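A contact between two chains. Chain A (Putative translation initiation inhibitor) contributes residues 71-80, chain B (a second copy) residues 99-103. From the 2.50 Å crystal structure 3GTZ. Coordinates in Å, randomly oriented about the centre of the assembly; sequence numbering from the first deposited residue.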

# COMPACT_ATOMS: atom_id res chain seq x y z
N ASP A 71 -15.92 -3.73 7.89
CA ASP A 71 -17.31 -3.96 7.53
C ASP A 71 -17.72 -2.89 6.55
O ASP A 71 -17.42 -1.73 6.73
CB ASP A 71 -18.19 -3.91 8.79
CG ASP A 71 -19.47 -4.72 8.66
OD1 ASP A 71 -20.01 -4.88 7.52
OD2 ASP A 71 -19.98 -5.18 9.72
N LYS A 72 -18.41 -3.32 5.50
CA LYS A 72 -18.83 -2.48 4.41
C LYS A 72 -19.93 -1.53 4.90
O LYS A 72 -20.14 -0.46 4.30
CB LYS A 72 -19.39 -3.39 3.27
CG LYS A 72 -18.89 -3.08 1.86
CD LYS A 72 -18.70 -4.35 0.99
CE LYS A 72 -19.05 -4.12 -0.49
NZ LYS A 72 -18.88 -5.35 -1.30
N ALA A 73 -20.64 -1.93 5.96
CA ALA A 73 -21.68 -1.10 6.59
C ALA A 73 -21.13 0.18 7.29
O ALA A 73 -21.89 1.09 7.66
CB ALA A 73 -22.48 -1.96 7.62
N ASP A 74 -19.81 0.24 7.48
CA ASP A 74 -19.16 1.37 8.15
C ASP A 74 -18.66 2.44 7.20
O ASP A 74 -18.21 3.46 7.66
CB ASP A 74 -18.03 0.87 9.06
CG ASP A 74 -18.56 0.24 10.33
OD1 ASP A 74 -19.69 0.61 10.75
OD2 ASP A 74 -17.87 -0.63 10.91
N PHE A 75 -18.79 2.23 5.89
CA PHE A 75 -18.38 3.25 4.89
C PHE A 75 -18.91 4.68 5.18
O PHE A 75 -18.16 5.66 5.05
CB PHE A 75 -18.82 2.86 3.47
CG PHE A 75 -17.93 1.83 2.77
CD1 PHE A 75 -16.55 1.96 2.76
CD2 PHE A 75 -18.48 0.78 2.04
CE1 PHE A 75 -15.73 1.02 2.06
CE2 PHE A 75 -17.67 -0.15 1.36
CZ PHE A 75 -16.30 -0.03 1.38
N ALA A 76 -20.18 4.81 5.54
CA ALA A 76 -20.79 6.13 5.69
C ALA A 76 -20.27 6.79 6.95
O ALA A 76 -20.02 7.98 6.96
CB ALA A 76 -22.37 6.06 5.72
N ALA A 77 -20.12 6.00 8.01
CA ALA A 77 -19.59 6.53 9.25
C ALA A 77 -18.16 7.06 9.08
O ALA A 77 -17.86 8.13 9.56
CB ALA A 77 -19.66 5.52 10.30
N MET A 78 -17.31 6.34 8.34
CA MET A 78 -15.94 6.80 8.14
C MET A 78 -15.80 7.96 7.16
O MET A 78 -14.90 8.77 7.32
CB MET A 78 -14.98 5.61 7.84
CG MET A 78 -14.64 5.33 6.43
SD MET A 78 -13.74 6.64 5.57
CE MET A 78 -14.00 6.04 3.89
N ASN A 79 -16.69 8.07 6.17
CA ASN A 79 -16.74 9.28 5.30
C ASN A 79 -17.18 10.55 6.02
O ASN A 79 -16.72 11.65 5.72
CB ASN A 79 -17.68 9.08 4.11
CG ASN A 79 -17.04 8.25 3.02
OD1 ASN A 79 -15.81 8.21 2.91
ND2 ASN A 79 -17.86 7.59 2.22
N LYS A 80 -18.10 10.40 6.96
CA LYS A 80 -18.56 11.50 7.76
C LYS A 80 -17.39 12.02 8.59
O LYS A 80 -17.18 13.20 8.63
CB LYS A 80 -19.68 11.02 8.65
CG LYS A 80 -20.48 12.05 9.41
CD LYS A 80 -21.04 11.38 10.68
CE LYS A 80 -22.44 11.80 11.02
NZ LYS A 80 -22.80 11.20 12.35
N ALA B 99 -10.49 -7.81 -2.04
CA ALA B 99 -11.14 -7.18 -0.90
C ALA B 99 -12.45 -6.53 -1.35
O ALA B 99 -12.71 -6.40 -2.56
CB ALA B 99 -10.21 -6.16 -0.30
N GLY B 100 -13.28 -6.14 -0.39
CA GLY B 100 -14.49 -5.40 -0.68
C GLY B 100 -14.21 -3.99 -1.20
O GLY B 100 -13.40 -3.24 -0.63
N LEU B 101 -14.89 -3.62 -2.28
CA LEU B 101 -14.76 -2.28 -2.87
C LEU B 101 -15.97 -1.42 -2.47
O LEU B 101 -16.95 -1.96 -1.99
CB LEU B 101 -14.58 -2.40 -4.38
CG LEU B 101 -13.16 -2.68 -4.91
CD1 LEU B 101 -12.25 -3.40 -3.92
CD2 LEU B 101 -13.22 -3.46 -6.21
N MET B 102 -15.89 -0.11 -2.65
CA MET B 102 -16.90 0.80 -2.09
C MET B 102 -18.18 0.86 -2.94
O MET B 102 -19.29 0.79 -2.41
CB MET B 102 -16.33 2.23 -1.87
CG MET B 102 -17.36 3.23 -1.24
SD MET B 102 -16.71 4.76 -0.42
CE MET B 102 -18.29 5.63 -0.25
N ASN B 103 -18.02 0.97 -4.24
CA ASN B 103 -19.15 0.90 -5.16
C ASN B 103 -19.40 -0.56 -5.52
O ASN B 103 -18.49 -1.23 -6.01
CB ASN B 103 -18.83 1.71 -6.42
CG ASN B 103 -20.08 2.08 -7.18
OD1 ASN B 103 -20.84 1.20 -7.61
ND2 ASN B 103 -20.31 3.40 -7.36

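B:Ala99 lies beyond reach of the chain A stretch, so the contact begins at B:Gly100. With no side chain, B:Gly100 leaves room beside A:Lys72; an ideal CB would point toward the chain A stretch and lie 3.5 Å from A:Lys72 CD, a tight approach. A:Lys72 NZ sits 4.4 Å from B:Gly100 CA.

B:Leu101 turns its CA-to-CB bond away from the chain A stretch and meets it through its backbone. Its carbonyl O lies 3.4 Å from A:Lys72 CE and 3.9 Å from A:Phe75 CE2, packing contacts with carbon rather than hydrogen bonds; indeed, no hydrogen bond crosses between the two stretches. Every residue has this carbonyl, and the leucine side chain, no nearer than 6.1 Å to the stretch, does not make the contact.

B:Met102 loses the most surface. Its CA approaches A:Phe75 CZ at 3.6 Å, and its side chain, extended with all three chi angles t, runs across the ring. B:Met102 CG stands 4.0 Å from the centroid of the A:Phe75 ring and almost exactly on the normal, a CH-pi contact over the face, while B:Met102 SD, at 4.6 Å from that centroid, is oblique. An unbranched, flexible methionine can lie along a flat aromatic surface in this way. B:Met102 CE continues to A:Asn79, 3.2 Å from A:Asn79 ND2. A:Phe75 and A:Asn79 are one helical turn apart, joined by the A:Asn79 N to A:Phe75 O hydrogen bond (3.0 Å), so one side chain can touch both.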